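Local coordinates for mandelate racemase / muconate lactonizing enzyme family protein (PDB 4DXK) that belongs to the mandelate racemase subgroup of the enolase superfamily and probably carries out metal-assisted abstraction of the proton alpha to a substrate carboxylate, at the interface of chains A and B and the interface of chains A and C. Coordinates in Å, arbitrary orientation; residue numbers count along the deposited sequence, not the author numbering. Chains: chain A/B/C, Mandelate racemase / muconate lactonizing enzyme family protein.

Contact 1 joins chain A to chain B, whereas contacts 2 and 3 are two patches of one interface between chains A and C. The C-alpha centres of contacts 2 and 3 lie about 17 Å apart; contact 1 is about 30 Å from each. Helix 79-99 ties them together: A:Phe95 and A:Thr99 serve contact 1 near its end, A:Ala79 at its start belongs to contact 3, and A:Ser77 of contact 2 sits just before it. Each subunit thus uses different surfaces for two two-fold partners, an arrangement suited to the deposited eight-chain assembly, though the biological oligomer may differ.

Contact 1: the interface of chains A and B. Residues chain A 59, 95, 99, 106, 302; chain B 101, 105-106, 108-109.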
loop_
_atom_site.group_PDB
_atom_site.type_symbol
_atom_site.label_atom_id
_atom_site.label_comp_id
_atom_site.label_asym_id
_atom_site.label_seq_id
_atom_site.Cartn_x
_atom_site.Cartn_y
_atom_site.Cartn_z
ATOM N N LEU A 59 12.423 -1.640 43.562
ATOM C CA LEU A 59 12.586 -0.367 42.861
ATOM C C LEU A 59 13.014 -0.526 41.400
ATOM O O LEU A 59 12.962 0.442 40.636
ATOM C CB LEU A 59 13.578 0.547 43.589
ATOM C CG LEU A 59 13.210 0.997 45.002
ATOM C CD1 LEU A 59 14.261 1.965 45.546
ATOM C CD2 LEU A 59 11.834 1.624 45.016
ATOM N N PHE A 95 7.362 2.481 45.528
ATOM C CA PHE A 95 8.278 3.512 45.052
ATOM C C PHE A 95 7.816 4.884 45.575
ATOM O O PHE A 95 8.627 5.676 46.066
ATOM C CB PHE A 95 8.305 3.430 43.517
ATOM C CG PHE A 95 9.293 4.353 42.821
ATOM C CD1 PHE A 95 10.346 4.958 43.482
ATOM C CD2 PHE A 95 9.146 4.579 41.456
ATOM C CE1 PHE A 95 11.227 5.792 42.787
ATOM C CE2 PHE A 95 10.017 5.410 40.769
ATOM C CZ PHE A 95 11.056 6.004 41.435
ATOM N N THR A 99 9.859 7.276 48.428
ATOM C CA THR A 99 10.308 8.616 48.055
ATOM C C THR A 99 9.436 9.719 48.631
ATOM O O THR A 99 9.698 10.898 48.384
ATOM C CB THR A 99 10.338 8.799 46.528
ATOM O OG1 THR A 99 9.036 8.543 45.973
ATOM C CG2 THR A 99 11.361 7.862 45.898
ATOM N N LEU A 106 5.817 10.628 40.410
ATOM C CA LEU A 106 6.830 9.709 39.923
ATOM C C LEU A 106 6.663 9.410 38.440
ATOM O O LEU A 106 7.633 9.055 37.782
ATOM C CB LEU A 106 6.830 8.420 40.752
ATOM C CG LEU A 106 7.210 8.601 42.222
ATOM C CD1 LEU A 106 7.209 7.246 42.899
ATOM C CD2 LEU A 106 8.567 9.289 42.366
ATOM N N ARG A 302 1.741 3.713 31.148
ATOM C CA ARG A 302 2.352 5.022 30.980
ATOM C C ARG A 302 3.010 5.129 29.602
ATOM O O ARG A 302 3.053 6.204 28.994
ATOM C CB ARG A 302 3.343 5.337 32.125
ATOM C CG ARG A 302 4.663 4.588 32.094
ATOM C CD ARG A 302 5.324 4.620 33.463
ATOM N NE ARG A 302 6.648 4.021 33.519
ATOM C CZ ARG A 302 7.763 4.704 33.752
ATOM N NH1 ARG A 302 7.730 6.027 33.898
ATOM N NH2 ARG A 302 8.920 4.062 33.826
ATOM N N GLN B 101 17.066 10.629 44.908
ATOM C CA GLN B 101 17.145 9.490 43.995
ATOM C C GLN B 101 17.958 9.827 42.762
ATOM O O GLN B 101 17.851 10.932 42.222
ATOM C CB GLN B 101 15.744 9.065 43.545
ATOM C CG GLN B 101 14.899 8.478 44.665
ATOM C CD GLN B 101 15.450 7.166 45.192
ATOM O OE1 GLN B 101 16.150 6.440 44.495
ATOM N NE2 GLN B 101 15.147 6.863 46.455
ATOM N N GLN B 105 16.756 5.972 38.629
ATOM C CA GLN B 105 15.668 5.463 39.452
ATOM C C GLN B 105 14.345 6.135 39.094
ATOM O O GLN B 105 13.321 5.469 38.929
ATOM C CB GLN B 105 15.959 5.644 40.942
ATOM C CG GLN B 105 14.812 5.128 41.808
ATOM C CD GLN B 105 14.553 3.648 41.578
ATOM O OE1 GLN B 105 15.449 2.832 41.745
ATOM N NE2 GLN B 105 13.338 3.305 41.182
ATOM N N LEU B 106 14.362 7.453 38.961
ATOM C CA LEU B 106 13.149 8.193 38.662
ATOM C C LEU B 106 12.590 7.842 37.291
ATOM O O LEU B 106 11.396 7.996 37.067
ATOM C CB LEU B 106 13.393 9.700 38.792
ATOM C CG LEU B 106 13.745 10.175 40.202
ATOM C CD1 LEU B 106 13.914 11.680 40.184
ATOM C CD2 LEU B 106 12.682 9.750 41.215
ATOM N N GLY B 108 12.347 4.847 36.206
ATOM C CA GLY B 108 11.753 3.521 36.324
ATOM C C GLY B 108 12.687 2.452 36.860
ATOM O O GLY B 108 12.331 1.263 36.903
ATOM N N GLY B 109 13.877 2.851 37.294
ATOM C CA GLY B 109 14.775 1.937 37.972
ATOM C C GLY B 109 16.037 1.598 37.208
ATOM O O GLY B 109 16.104 1.782 35.989
HETATM O O HOH W 1 9.047 8.106 35.586
#
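B:Gln105 reaches between A:Leu59 and A:Phe95, bringing the short helix 103-106 of one enolase-superfamily subunit against helix 79-99 of its two-fold mate. The hydrogen bond across this patch runs from B:Gln105 NE2, the side-chain amide nitrogen, to the backbone A:Leu59 O at 2.9 Å. It is nearly straight, 172° at the hydrogen, and the acceptor lies in the amide plane; the N-H on the same side as OE1 is the one used. The donor is tilted out of the carbonyl plane. With CG anti to the backbone N (chi1 179°) and a bend at chi2, the glutamine turns its amide back toward chain A.

The same amide stands steeply to the A:Phe95 ring, the planes 74° apart, and B:Gln105 NE2 sits over the rim of one face, 3.5 Å from A:Phe95 CZ. A:Leu106 CD1 lies over the rim of the opposite face, so the ring is held between its own chain and the partner. An aliphatic contact is added by A:Thr99 CG2, which meets B:Gln101 CG at 3.8 Å, the side chains crossing at about a right angle. A:Thr99 OG1 is turned away to the backbone A:Phe95 O, which leaves the methyl for the partner.

Water 1 bridges the chains, 2.8 Å from both A:Leu106 O and B:Leu106 O, as expected near the two-fold axis. A:Arg302 NH1, a guanidinium nitrogen, also bonds this water, at 3.0 Å.

Contact 2: the interface of chains A and C. Residues chain A 77, 246-248, 268-269; chain C 70-74.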
loop_
_atom_site.group_PDB
_atom_site.type_symbol
_atom_site.label_atom_id
_atom_site.label_comp_id
_atom_site.label_asym_id
_atom_site.label_seq_id
_atom_site.Cartn_x
_atom_site.Cartn_y
_atom_site.Cartn_z
ATOM N N SER A 77 -4.827 -9.829 27.872
ATOM C CA SER A 77 -5.414 -9.464 29.159
ATOM C C SER A 77 -5.739 -10.720 29.978
ATOM O O SER A 77 -6.627 -10.698 30.826
ATOM C CB SER A 77 -6.656 -8.604 28.941
ATOM O OG SER A 77 -7.511 -9.207 27.987
ATOM N N LYS A 246 -14.871 -7.533 18.520
ATOM C CA LYS A 246 -13.826 -8.202 19.288
ATOM C C LYS A 246 -12.474 -7.673 18.844
ATOM O O LYS A 246 -12.230 -7.491 17.653
ATOM C CB LYS A 246 -13.886 -9.711 19.047
ATOM C CG LYS A 246 -13.115 -10.534 20.063
ATOM C CD LYS A 246 -13.865 -10.662 21.365
ATOM C CE LYS A 246 -13.220 -11.708 22.270
ATOM N NZ LYS A 246 -13.903 -11.704 23.571
ATOM N N MET A 247 -11.581 -7.438 19.798
ATOM C CA MET A 247 -10.286 -6.828 19.499
ATOM C C MET A 247 -9.186 -7.864 19.250
ATOM O O MET A 247 -8.075 -7.744 19.777
ATOM C CB MET A 247 -9.913 -5.861 20.630
ATOM C CG MET A 247 -10.885 -4.689 20.733
ATOM S SD MET A 247 -10.597 -3.525 19.398
ATOM C CE MET A 247 -12.094 -2.572 19.440
ATOM N N ASP A 248 -9.492 -8.876 18.442
ATOM C CA ASP A 248 -8.560 -9.984 18.190
ATOM C C ASP A 248 -7.808 -9.972 16.861
ATOM O O ASP A 248 -6.705 -10.508 16.765
ATOM C CB ASP A 248 -9.217 -11.345 18.409
ATOM C CG ASP A 248 -10.535 -11.513 17.690
ATOM O OD1 ASP A 248 -10.975 -10.638 16.907
ATOM O OD2 ASP A 248 -11.128 -12.595 17.925
ATOM N N GLU A 268 -9.863 -1.567 26.581
ATOM C CA GLU A 268 -9.549 -2.141 27.886
ATOM C C GLU A 268 -9.176 -3.624 27.785
ATOM O O GLU A 268 -8.539 -4.171 28.688
ATOM C CB GLU A 268 -10.747 -1.969 28.825
ATOM C CG GLU A 268 -11.962 -2.810 28.415
ATOM C CD GLU A 268 -13.246 -2.462 29.147
ATOM O OE1 GLU A 268 -13.520 -1.263 29.329
ATOM O OE2 GLU A 268 -13.991 -3.395 29.531
ATOM N N THR A 269 -9.580 -4.280 26.700
ATOM C CA THR A 269 -9.305 -5.715 26.548
ATOM C C THR A 269 -7.923 -6.040 25.989
ATOM O O THR A 269 -7.545 -7.211 25.967
ATOM C CB THR A 269 -10.367 -6.443 25.675
ATOM O OG1 THR A 269 -10.229 -6.061 24.298
ATOM C CG2 THR A 269 -11.777 -6.132 26.152
ATOM N N GLY C 70 -13.080 -15.901 26.374
ATOM C CA GLY C 70 -13.184 -14.920 27.437
ATOM C C GLY C 70 -13.353 -13.501 26.944
ATOM O O GLY C 70 -12.917 -13.148 25.852
ATOM N N TYR C 71 -13.996 -12.676 27.758
ATOM C CA TYR C 71 -14.007 -11.240 27.541
ATOM C C TYR C 71 -12.576 -10.701 27.576
ATOM O O TYR C 71 -12.218 -9.789 26.827
ATOM C CB TYR C 71 -14.861 -10.574 28.622
ATOM C CG TYR C 71 -14.958 -9.087 28.472
ATOM C CD1 TYR C 71 -15.683 -8.524 27.428
ATOM C CD2 TYR C 71 -14.333 -8.240 29.373
ATOM C CE1 TYR C 71 -15.780 -7.157 27.290
ATOM C CE2 TYR C 71 -14.425 -6.863 29.242
ATOM C CZ TYR C 71 -15.145 -6.335 28.191
ATOM O OH TYR C 71 -15.251 -4.970 28.049
ATOM N N LEU C 72 -11.771 -11.290 28.454
ATOM C CA LEU C 72 -10.340 -11.003 28.548
ATOM C C LEU C 72 -9.538 -12.263 28.264
ATOM O O LEU C 72 -10.051 -13.369 28.419
ATOM C CB LEU C 72 -9.983 -10.515 29.952
ATOM C CG LEU C 72 -10.709 -9.273 30.451
ATOM C CD1 LEU C 72 -10.189 -8.892 31.833
ATOM C CD2 LEU C 72 -10.550 -8.104 29.499
ATOM N N GLY C 73 -8.287 -12.107 27.843
ATOM C CA GLY C 73 -7.389 -13.245 27.717
ATOM C C GLY C 73 -7.532 -14.056 26.444
ATOM O O GLY C 73 -6.886 -15.096 26.294
ATOM N N PHE C 74 -8.350 -13.577 25.519
ATOM C CA PHE C 74 -8.569 -14.216 24.227
ATOM C C PHE C 74 -7.375 -13.929 23.292
ATOM O O PHE C 74 -6.523 -13.092 23.591
ATOM C CB PHE C 74 -9.879 -13.675 23.632
ATOM C CG PHE C 74 -9.862 -12.199 23.445
ATOM C CD1 PHE C 74 -9.354 -11.634 22.283
ATOM C CD2 PHE C 74 -10.292 -11.352 24.461
ATOM C CE1 PHE C 74 -9.292 -10.263 22.121
ATOM C CE2 PHE C 74 -10.234 -9.982 24.300
ATOM C CZ PHE C 74 -9.732 -9.431 23.138
HETATM O O HOH W 2 -6.351 -11.080 25.577
HETATM O O HOH W 3 -13.637 -9.079 24.566
HETATM O O HOH W 4 -16.429 -2.629 29.862
#
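C:Phe74 packs against A:Lys246 and A:Thr269, where loop 70-74 of one enolase-superfamily subunit meets barrel loops and the loop before helix 79-99 of the other. The dense part centres on this ring. A:Lys246 CE lies over one face, 3.7 Å from the centroid in a CH-pi contact, the side chains sliding past each other in opposite directions. A:Lys246 CG is anti to the backbone N (chi1 -164°) and the chain bends at chi2, which lays the methylene along the ring; beyond it the terminal side-chain nitrogen A:Lys246 NZ bonds the backbone C:Gly70 O at 2.9 Å. At the ring edge, in plane, stand A:Met247 O and A:Thr269 CB. A:Ser77 OG accepts from C:Gly73 N at 3.0 Å and donates to A:Thr269 O from above the carbonyl plane, so one hydroxyl ties the A:Thr269 loop to the C:Gly73 backbone.

C:Tyr71 OH, the phenol, donates to A:Glu268 OE2 at 2.5 Å, meeting the carboxylate from 48° above its plane, while ring and carboxylate planes stand 84° apart. A:Thr269 CG2 rests over the rim of the tyrosine face. Since A:Glu268 is a sodium ligand, the partner chain may help position a metal-site residue.

Looser, water-mediated links stand beside this direct packing. Water 2 lies over the other C:Phe74 face and links A:Ser77 N to C:Phe74 O. Water 3 joins A:Lys246 NZ to C:Tyr71 O, and water 4 touches both A:Glu268 OE2 and C:Tyr71 OH.

Contact 3: the interface of chains A and C. Residues chain A 39-40, 43-44, 47, 79; chain C 39-40, 43-44, 47, 79.
The C:Glu47 carboxylate lies against A:Glu39 with one face covered by A:Glu39 CB, 3.6 Å from C:Glu47 CD. On this same face the backbone N-H groups at the start of helix 38-53 approach: A:Glu39 N meets C:Glu47 OE2 on its syn side at 3.0 Å, and A:Thr40 N meets C:Glu47 OE1 from 38° above the plane. A:Thr40 OG1 reaches C:Glu47 OE1 nearly along its C-O axis, 2.7 Å away, so two donors grip that oxygen. The A:Glu39 carboxylate is turned within 10° of parallel to its neighbour. C:Glu47 is extended, CG anti to the backbone N (chi1 -177°), which carries its carboxylate to the partner's helix start, where the helix end would favour a negative charge.

The two-fold repeats all this with A:Glu47. Between the copies, A:Thr43 OG1 and C:Thr43 OG1 pair at 2.8 Å, direction undecided. Each can also donate to A:Glu39 O or C:Glu39 O of its own chain; one hydroxyl must instead give its proton to the other, so the pattern may alternate. A:Thr43 CG2 lies 3.6 Å from C:Thr40 CA. Thus each chain caps the other's helix 38-53, probably helping to hold the N-terminal domains together in the deposited A-C pair.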
loop_
_atom_site.group_PDB
_atom_site.type_symbol
_atom_site.label_atom_id
_atom_site.label_comp_id
_atom_site.label_asym_id
_atom_site.label_seq_id
_atom_site.Cartn_x
_atom_site.Cartn_y
_atom_site.Cartn_z
ATOM N N GLU A 39 -9.551 -16.042 41.708
ATOM C CA GLU A 39 -8.889 -17.253 42.198
ATOM C C GLU A 39 -7.752 -17.702 41.279
ATOM O O GLU A 39 -6.677 -18.104 41.740
ATOM C CB GLU A 39 -9.881 -18.401 42.373
ATOM C CG GLU A 39 -10.956 -18.155 43.413
ATOM C CD GLU A 39 -11.980 -19.281 43.457
ATOM O OE1 GLU A 39 -11.847 -20.242 42.667
ATOM O OE2 GLU A 39 -12.918 -19.195 44.273
ATOM N N THR A 40 -8.006 -17.643 39.976
ATOM C CA THR A 40 -7.011 -18.033 38.990
ATOM C C THR A 40 -5.776 -17.135 39.070
ATOM O O THR A 40 -4.636 -17.614 39.090
ATOM C CB THR A 40 -7.615 -18.015 37.584
ATOM O OG1 THR A 40 -8.661 -18.990 37.532
ATOM C CG2 THR A 40 -6.571 -18.354 36.532
ATOM N N THR A 43 -3.732 -17.872 42.166
ATOM C CA THR A 43 -2.882 -19.048 42.025
ATOM C C THR A 43 -1.610 -18.687 41.260
ATOM O O THR A 43 -0.507 -19.102 41.621
ATOM C CB THR A 43 -3.621 -20.188 41.311
ATOM O OG1 THR A 43 -4.759 -20.566 42.090
ATOM C CG2 THR A 43 -2.716 -21.398 41.142
ATOM N N TYR A 44 -1.771 -17.906 40.199
ATOM C CA TYR A 44 -0.644 -17.468 39.382
ATOM C C TYR A 44 0.354 -16.615 40.171
ATOM O O TYR A 44 1.572 -16.773 40.026
ATOM C CB TYR A 44 -1.152 -16.696 38.160
ATOM C CG TYR A 44 -0.062 -15.957 37.411
ATOM C CD1 TYR A 44 0.749 -16.615 36.492
ATOM C CD2 TYR A 44 0.172 -14.613 37.643
ATOM C CE1 TYR A 44 1.750 -15.946 35.822
ATOM C CE2 TYR A 44 1.180 -13.930 36.974
ATOM C CZ TYR A 44 1.964 -14.608 36.061
ATOM O OH TYR A 44 2.957 -13.956 35.367
ATOM N N GLU A 47 2.210 -19.161 42.207
ATOM C CA GLU A 47 2.884 -20.195 41.415
ATOM C C GLU A 47 4.051 -19.620 40.610
ATOM O O GLU A 47 5.110 -20.248 40.503
ATOM C CB GLU A 47 1.893 -20.901 40.467
ATOM C CG GLU A 47 2.511 -22.053 39.637
ATOM C CD GLU A 47 1.520 -22.765 38.698
ATOM O OE1 GLU A 47 0.643 -22.091 38.124
ATOM O OE2 GLU A 47 1.629 -24.000 38.516
ATOM N N ALA A 79 -4.838 -14.194 32.530
ATOM C CA ALA A 79 -4.639 -14.266 33.979
ATOM C C ALA A 79 -3.230 -13.873 34.385
ATOM O O ALA A 79 -3.035 -13.168 35.383
ATOM C CB ALA A 79 -4.978 -15.652 34.499
ATOM N N GLU C 39 -0.992 -25.391 37.979
ATOM C CA GLU C 39 -1.867 -25.014 39.092
ATOM C C GLU C 39 -2.831 -23.890 38.712
ATOM O O GLU C 39 -4.014 -23.914 39.071
ATOM C CB GLU C 39 -1.060 -24.596 40.319
ATOM C CG GLU C 39 -0.201 -25.693 40.916
ATOM C CD GLU C 39 0.665 -25.184 42.061
ATOM O OE1 GLU C 39 0.596 -23.975 42.372
ATOM O OE2 GLU C 39 1.419 -25.994 42.635
ATOM N N THR C 40 -2.310 -22.900 37.997
ATOM C CA THR C 40 -3.117 -21.771 37.561
ATOM C C THR C 40 -4.239 -22.224 36.627
ATOM O O THR C 40 -5.404 -21.840 36.790
ATOM C CB THR C 40 -2.239 -20.710 36.894
ATOM O OG1 THR C 40 -1.315 -20.215 37.868
ATOM C CG2 THR C 40 -3.074 -19.553 36.371
ATOM N N THR C 43 -6.942 -24.078 38.514
ATOM C CA THR C 43 -7.866 -23.191 39.212
ATOM C C THR C 43 -8.908 -22.647 38.236
ATOM O O THR C 43 -10.100 -22.580 38.543
ATOM C CB THR C 43 -7.123 -22.033 39.888
ATOM O OG1 THR C 43 -6.216 -22.563 40.859
ATOM C CG2 THR C 43 -8.097 -21.097 40.587
ATOM N N TYR C 44 -8.450 -22.261 37.051
ATOM C CA TYR C 44 -9.331 -21.735 36.014
ATOM C C TYR C 44 -10.374 -22.760 35.556
ATOM O O TYR C 44 -11.545 -22.421 35.354
ATOM C CB TYR C 44 -8.504 -21.250 34.819
ATOM C CG TYR C 44 -9.331 -20.957 33.585
ATOM C CD1 TYR C 44 -10.002 -19.747 33.441
ATOM C CD2 TYR C 44 -9.463 -21.900 32.579
ATOM C CE1 TYR C 44 -10.766 -19.488 32.325
ATOM C CE2 TYR C 44 -10.233 -21.648 31.450
ATOM C CZ TYR C 44 -10.881 -20.434 31.332
ATOM O OH TYR C 44 -11.634 -20.145 30.218
ATOM N N GLU C 47 -12.869 -22.729 38.357
ATOM C CA GLU C 47 -13.473 -21.418 38.615
ATOM C C GLU C 47 -14.381 -20.976 37.466
ATOM O O GLU C 47 -15.456 -20.412 37.696
ATOM C CB GLU C 47 -12.389 -20.349 38.865
ATOM C CG GLU C 47 -12.942 -18.943 39.209
ATOM C CD GLU C 47 -11.862 -17.878 39.469
ATOM O OE1 GLU C 47 -10.819 -17.900 38.787
ATOM O OE2 GLU C 47 -12.063 -17.003 40.343
ATOM N N ALA C 79 -3.494 -18.550 30.443
ATOM C CA ALA C 79 -3.993 -19.656 31.261
ATOM C C ALA C 79 -5.405 -20.062 30.879
ATOM O O ALA C 79 -5.725 -21.256 30.822
ATOM C CB ALA C 79 -3.918 -19.308 32.738
HETATM O O HOH W 5 -10.913 -22.963 41.275
HETATM O O HOH W 6 -0.318 -21.172 43.608
#